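Side-chain contacts in hypothetical protein MerP (Cupriavidus metallidurans, PDB 1OSD), which probably binds mercuric ions in the periplasm as part of bacterial mercury resistance, captured here in its oxidized, disulfide-bonded form: residues V45-D48 with S53-K56; P18-K23 with A64-S69; V5-P10 with K56-T61. All coordinates share one frame; numbering follows the deposited sequence. Where two conformers were deposited one is given.

Interaction 1: residues V45-D48 with S53-K56; sequences VTFD and SVQK
F47, near the end of strand 42-48, meets S53 and V54 at the start of helix 54-63, and its side chain illustrates how one aromatic ring can fasten a strand to a helix. From CB, which already points toward the helix, the chain turns so that CG sits between the backbone N and the carbonyl carbon (chi1 71°). The ring then extends toward the helix. Along one border CD2 rests on L57, a turn further down the same helix, and CE2 reaches V5 of the adjoining strand 2-8. Along the other, CE1 comes within 4.1 Å of S53 CA, so it is backbone carbon, not the serine hydroxyl, that receives the ring; the CB of S53, the N-cap residue, points away from the strand. At the tip, CZ lies 4.1 Å from V54 CG2, a methyl anti to the carbonyl carbon of V54; the two side chains meet at a slant. Strand 42-48 runs through the tight 49-52 connection into helix 54-63, the second β-α unit of the ferredoxin-like βαββαβ fold of heavy-metal-associated domains, and there D48 OD2 accepts a hydrogen bond from A50 N. Across the contact itself carbon meets carbon at van der Waals distance. It adds apolar contact to the short covalent connection, and probably depends on shape rather than on directional bonds.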
# COMPACT_ATOMS: atom_id res chain seq x y z
N VAL A 45 4.41 3.89 -0.95
CA VAL A 45 3.76 4.55 0.18
C VAL A 45 4.78 5.32 0.91
O VAL A 45 5.81 4.79 1.30
CB VAL A 45 3.17 3.53 1.16
CG1 VAL A 45 2.38 4.24 2.28
CG2 VAL A 45 2.38 2.46 0.46
N THR A 46 4.50 6.61 1.06
CA THR A 46 5.31 7.54 1.85
C THR A 46 4.53 7.81 3.17
O THR A 46 3.33 8.13 3.18
CB THR A 46 5.51 8.85 1.14
OG1 THR A 46 6.35 8.67 -0.00
CG2 THR A 46 6.25 9.85 2.06
N PHE A 47 5.22 7.59 4.27
CA PHE A 47 4.52 7.59 5.54
C PHE A 47 5.47 7.97 6.69
O PHE A 47 6.75 7.91 6.58
CB PHE A 47 3.91 6.19 5.80
CG PHE A 47 4.94 5.12 6.11
CD1 PHE A 47 5.32 4.87 7.43
CD2 PHE A 47 5.54 4.32 5.08
CE1 PHE A 47 6.29 3.87 7.75
CE2 PHE A 47 6.57 3.36 5.40
CZ PHE A 47 6.92 3.13 6.76
N ASP A 48 4.82 8.28 7.83
CA ASP A 48 5.58 8.58 9.03
C ASP A 48 5.69 7.41 9.97
O ASP A 48 4.67 6.98 10.48
CB ASP A 48 4.95 9.81 9.63
CG ASP A 48 5.72 10.34 10.80
OD1 ASP A 48 5.29 11.43 11.33
OD2 ASP A 48 6.64 9.73 11.37
N SER A 53 3.45 1.78 10.38
CA SER A 53 4.56 0.90 9.97
C SER A 53 4.20 0.03 8.81
O SER A 53 3.04 -0.03 8.41
CB SER A 53 4.98 0.02 11.18
OG SER A 53 3.92 -0.82 11.49
N VAL A 54 5.19 -0.66 8.25
CA VAL A 54 4.98 -1.47 7.07
C VAL A 54 3.97 -2.57 7.34
O VAL A 54 3.15 -2.88 6.44
CB VAL A 54 6.36 -2.07 6.52
CG1 VAL A 54 6.15 -3.18 5.53
CG2 VAL A 54 7.31 -0.93 6.00
N GLN A 55 4.01 -3.15 8.54
CA GLN A 55 3.06 -4.16 8.91
C GLN A 55 1.63 -3.65 8.97
O GLN A 55 0.73 -4.33 8.56
CB GLN A 55 3.51 -4.92 10.18
CG GLN A 55 2.53 -5.00 11.35
CD GLN A 55 1.37 -5.97 11.15
OE1 GLN A 55 1.51 -6.98 10.40
NE2 GLN A 55 0.22 -5.68 11.78
N LYS A 56 1.43 -2.43 9.45
CA LYS A 56 0.12 -1.86 9.48
C LYS A 56 -0.35 -1.57 8.07
O LYS A 56 -1.52 -1.62 7.78
CB LYS A 56 0.10 -0.58 10.32
CG LYS A 56 0.27 -0.78 11.88
CD LYS A 56 -0.98 -1.38 12.60
CE LYS A 56 -0.74 -1.58 14.14
NZ LYS A 56 -0.13 -0.33 14.70

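Interaction 2: residues P18-K23 with A64-S69; sequences PITVKK and AGYPSS
Helix 17-26 presents T20 and V21 to the loop that follows helix 54-63, the two backbones coming nearest at V21 and A64, whose CA atoms are 7.2 Å apart. The loop begins with a Schellman motif: G65 takes a positive phi of 120°, which ends the helix, after which the CB of Y66 points toward helix 17-26. The tyrosine is gripped at two levels. Near its root, V21 CG2 packs 4.1 Å from Y66 CB and is almost as close to CG and CD2, meeting the side chain obliquely. Further out, T20 CG2 closes to 3.6 Å from Y66 CE2, the two side chains crossing at about a right angle; the same methyl also brushes A64 CB at 4.4 Å. T20 can serve twice because its branches diverge: CG2 is anti to the backbone N, while OG1 is anti to the carbonyl carbon (chi1 -68°). A water hydrogen-bonds to both T20 OG1, at 2.9 Å, and Y66 OH, at 2.5 Å, the second separation being short enough to be read with some caution. Y66 additionally touches V9 and C17, the second cysteine of the CxxC pair that is joined here to C14 as a disulfide. In this heavy-metal-associated domain the tyrosine thus borders the presumed mercury site. Methyl groups of T20 and V21 carry the ring, and between the two segments its hydroxyl is linked to T20 through a water, so apolar and polar contact are joined on one side chain.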
# COMPACT_ATOMS: atom_id res chain seq x y z
N PRO A 18 -6.25 -1.06 -8.43
CA PRO A 18 -5.28 -0.01 -7.99
C PRO A 18 -5.94 0.98 -7.03
O PRO A 18 -5.35 1.35 -6.01
CB PRO A 18 -4.82 0.63 -9.32
CG PRO A 18 -4.85 -0.59 -10.24
CD PRO A 18 -6.23 -1.21 -9.90
N ILE A 19 -7.17 1.36 -7.34
CA ILE A 19 -7.83 2.34 -6.51
C ILE A 19 -8.33 1.79 -5.18
O ILE A 19 -8.27 2.48 -4.15
CB ILE A 19 -8.88 3.07 -7.33
CG1 ILE A 19 -8.12 4.02 -8.34
CG2 ILE A 19 -9.90 3.78 -6.41
CD1 ILE A 19 -8.89 5.11 -8.91
N THR A 20 -8.67 0.53 -5.20
CA THR A 20 -9.09 -0.16 -4.03
C THR A 20 -7.94 -0.12 -3.05
O THR A 20 -8.15 0.11 -1.85
CB THR A 20 -9.55 -1.60 -4.32
OG1 THR A 20 -10.79 -1.61 -5.08
CG2 THR A 20 -9.89 -2.33 -2.96
N VAL A 21 -6.75 -0.34 -3.55
CA VAL A 21 -5.53 -0.50 -2.72
C VAL A 21 -5.09 0.86 -2.22
O VAL A 21 -4.86 1.04 -1.03
CB VAL A 21 -4.39 -1.25 -3.44
CG1 VAL A 21 -2.92 -1.10 -2.59
CG2 VAL A 21 -4.79 -2.77 -3.85
N LYS A 22 -5.10 1.86 -3.11
CA LYS A 22 -4.73 3.16 -2.86
C LYS A 22 -5.63 3.65 -1.71
O LYS A 22 -5.11 4.15 -0.72
CB LYS A 22 -4.91 4.02 -4.10
CG LYS A 22 -4.47 5.54 -3.92
CD LYS A 22 -4.49 6.22 -5.31
CE LYS A 22 -3.59 7.38 -5.59
NZ LYS A 22 -3.05 8.18 -4.43
N LYS A 23 -6.94 3.58 -1.86
CA LYS A 23 -7.88 4.00 -0.81
C LYS A 23 -7.56 3.36 0.55
O LYS A 23 -7.38 4.07 1.56
CB LYS A 23 -9.34 3.66 -1.17
CG LYS A 23 -9.84 4.50 -2.33
CD LYS A 23 -11.39 4.64 -2.45
CE LYS A 23 -11.78 5.41 -3.81
NZ LYS A 23 -13.09 4.93 -4.39
N ALA A 64 -8.43 -5.28 2.75
CA ALA A 64 -9.18 -4.92 1.61
C ALA A 64 -9.22 -6.00 0.55
O ALA A 64 -9.86 -5.80 -0.49
CB ALA A 64 -8.61 -3.63 1.02
N GLY A 65 -8.47 -7.10 0.76
CA GLY A 65 -8.56 -8.25 -0.12
C GLY A 65 -7.28 -8.62 -0.81
O GLY A 65 -7.23 -9.68 -1.43
N TYR A 66 -6.23 -7.77 -0.68
CA TYR A 66 -5.05 -7.80 -1.47
C TYR A 66 -3.80 -7.75 -0.57
O TYR A 66 -3.13 -6.71 -0.41
CB TYR A 66 -5.08 -6.66 -2.51
CG TYR A 66 -6.41 -6.56 -3.23
CD1 TYR A 66 -6.61 -7.21 -4.45
CD2 TYR A 66 -7.47 -5.79 -2.72
CE1 TYR A 66 -7.82 -7.09 -5.16
CE2 TYR A 66 -8.69 -5.67 -3.44
CZ TYR A 66 -8.84 -6.32 -4.61
OH TYR A 66 -10.05 -6.35 -5.22
N PRO A 67 -3.47 -8.91 0.02
CA PRO A 67 -2.29 -9.07 0.86
C PRO A 67 -1.04 -8.55 0.12
O PRO A 67 -1.03 -8.70 -1.06
CB PRO A 67 -2.27 -10.61 1.15
CG PRO A 67 -3.73 -10.96 1.15
CD PRO A 67 -4.21 -10.18 -0.05
N SER A 68 -0.05 -7.99 0.82
CA SER A 68 1.13 -7.46 0.15
C SER A 68 2.35 -7.68 1.03
O SER A 68 2.20 -8.13 2.11
CB SER A 68 0.91 -6.02 -0.16
OG SER A 68 0.93 -5.21 1.02
N SER A 69 3.54 -7.48 0.48
CA SER A 69 4.86 -7.59 1.09
C SER A 69 5.73 -6.52 0.46
O SER A 69 5.41 -5.96 -0.53
CB SER A 69 5.45 -8.92 0.78
OG SER A 69 5.40 -9.18 -0.61
O HOH W 1 -11.27 -4.31 -5.87

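Interaction 3: residues V5-P10 with K56-T61; sequences VTLSVP and KLTKAT
V5 and L57 are brought together by their first torsions: V5 CG1 lies between its backbone N and carbonyl carbon (chi1 67°), while L57 CG is anti to its carbonyl carbon (chi1 -62°). The two side chains run alongside each other, pointing opposite ways, with V5 CG1 4.0 Å from L57 CD1. L7, two residues along strand 2-8 and pointing to the same side of it, divides its branches between two helical residues. Its CD1 approaches L57 CB at 4.3 Å, whereas L7 CD2 lies 4.1 Å from T58 CG2, with the leucine and threonine crossing at about a right angle. This is the helix-on-sheet layer of the ferredoxin-like βαββαβ fold of heavy-metal-associated domains; the axes of strand 5-8 and helix 56-61 approach to 10.6 Å, 33° from parallel. T58 offers the strand its methyl, and its OG1 is occupied along the helix by a hydrogen bond with Q55 O. L57 also touches V45 of the neighbouring strand and I25 of helix 17-26. A turn later T61 also faces strand 2-8 and touches I25, while its OG1 is hydrogen-bonded with S68 OG.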
# COMPACT_ATOMS: atom_id res chain seq x y z
N VAL A 5 8.27 3.18 1.11
CA VAL A 5 8.28 1.75 0.89
C VAL A 5 7.46 1.40 -0.34
O VAL A 5 6.42 2.00 -0.61
CB VAL A 5 7.77 1.01 2.12
CG1 VAL A 5 6.29 1.27 2.37
CG2 VAL A 5 8.10 -0.53 2.05
N THR A 6 7.96 0.43 -1.11
CA THR A 6 7.27 -0.18 -2.19
C THR A 6 6.73 -1.56 -1.84
O THR A 6 7.45 -2.48 -1.44
CB THR A 6 8.17 -0.30 -3.47
OG1 THR A 6 8.59 0.99 -3.88
CG2 THR A 6 7.35 -0.82 -4.64
N LEU A 7 5.46 -1.74 -2.20
CA LEU A 7 4.75 -2.95 -1.85
C LEU A 7 4.36 -3.64 -3.09
O LEU A 7 3.94 -3.04 -4.08
CB LEU A 7 3.53 -2.67 -0.99
CG LEU A 7 3.67 -1.94 0.34
CD1 LEU A 7 2.28 -1.76 1.07
CD2 LEU A 7 4.76 -2.62 1.25
N SER A 8 4.54 -4.95 -3.06
CA SER A 8 4.08 -5.84 -4.11
C SER A 8 2.69 -6.30 -3.78
O SER A 8 2.48 -6.87 -2.72
CB SER A 8 5.05 -7.01 -4.33
OG SER A 8 6.25 -6.43 -4.77
N VAL A 9 1.77 -6.19 -4.75
CA VAL A 9 0.36 -6.58 -4.48
C VAL A 9 -0.15 -7.58 -5.52
O VAL A 9 -0.78 -7.17 -6.49
CB VAL A 9 -0.49 -5.38 -4.40
CG1 VAL A 9 -1.82 -5.74 -3.84
CG2 VAL A 9 0.22 -4.28 -3.59
N PRO A 10 0.18 -8.86 -5.35
CA PRO A 10 0.01 -9.84 -6.46
C PRO A 10 -1.42 -10.04 -6.92
O PRO A 10 -1.67 -10.40 -8.08
CB PRO A 10 0.65 -11.13 -5.92
CG PRO A 10 0.74 -10.93 -4.40
CD PRO A 10 0.95 -9.42 -4.21
N LYS A 56 1.43 -2.43 9.45
CA LYS A 56 0.12 -1.86 9.48
C LYS A 56 -0.35 -1.57 8.07
O LYS A 56 -1.52 -1.62 7.78
CB LYS A 56 0.10 -0.58 10.32
CG LYS A 56 0.27 -0.78 11.88
CD LYS A 56 -0.98 -1.38 12.60
CE LYS A 56 -0.74 -1.58 14.14
NZ LYS A 56 -0.13 -0.33 14.70
N LEU A 57 0.55 -1.19 7.17
CA LEU A 57 0.20 -1.02 5.76
C LEU A 57 -0.21 -2.33 5.03
O LEU A 57 -1.21 -2.44 4.28
CB LEU A 57 1.41 -0.34 5.00
CG LEU A 57 1.80 1.03 5.45
CD1 LEU A 57 3.03 1.46 4.63
CD2 LEU A 57 0.63 2.13 5.37
N THR A 58 0.59 -3.35 5.26
CA THR A 58 0.31 -4.63 4.61
C THR A 58 -0.96 -5.24 5.24
O THR A 58 -1.72 -5.93 4.53
CB THR A 58 1.50 -5.58 4.64
OG1 THR A 58 1.71 -5.92 5.97
CG2 THR A 58 2.92 -4.94 4.11
N LYS A 59 -1.24 -4.95 6.53
CA LYS A 59 -2.54 -5.35 7.09
C LYS A 59 -3.64 -4.57 6.39
O LYS A 59 -4.62 -5.11 6.01
CB LYS A 59 -2.63 -5.21 8.60
CG LYS A 59 -4.05 -5.07 9.19
CD LYS A 59 -4.69 -6.32 9.92
CE LYS A 59 -5.46 -5.89 11.27
NZ LYS A 59 -6.48 -4.75 11.16
N ALA A 60 -3.51 -3.27 6.17
CA ALA A 60 -4.61 -2.58 5.54
C ALA A 60 -4.99 -3.19 4.16
O ALA A 60 -6.18 -3.17 3.72
CB ALA A 60 -4.21 -1.10 5.38
N THR A 61 -3.95 -3.57 3.38
CA THR A 61 -4.17 -4.08 2.00
C THR A 61 -4.83 -5.44 2.09
O THR A 61 -5.83 -5.73 1.36
CB THR A 61 -2.88 -4.10 1.14
OG1 THR A 61 -1.91 -5.06 1.61
CG2 THR A 61 -2.15 -2.73 1.21

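From the N terminus, strand 2-8 supplies residues 5-10 of interaction 3, and helix 17-26 then brings residues 18-23 of interaction 2. Residues 45-48 of strand 42-48 open interaction 1, which closes at once, over a four-residue turn, on 53-56. Helix 54-63 runs on to close interaction 3 with 56-61, and the loop 64-69 finally closes interaction 2. Interaction 1 lies within the loop of interaction 2 and ends on the same stretch as interaction 3, sharing K56, while interactions 2 and 3 cross. Together they seat helix 54-63 on two adjacent strands and join its end to helix 17-26; S69 O to S8 N, 2.9 Å, probably links interactions 2 and 3 through the sheet.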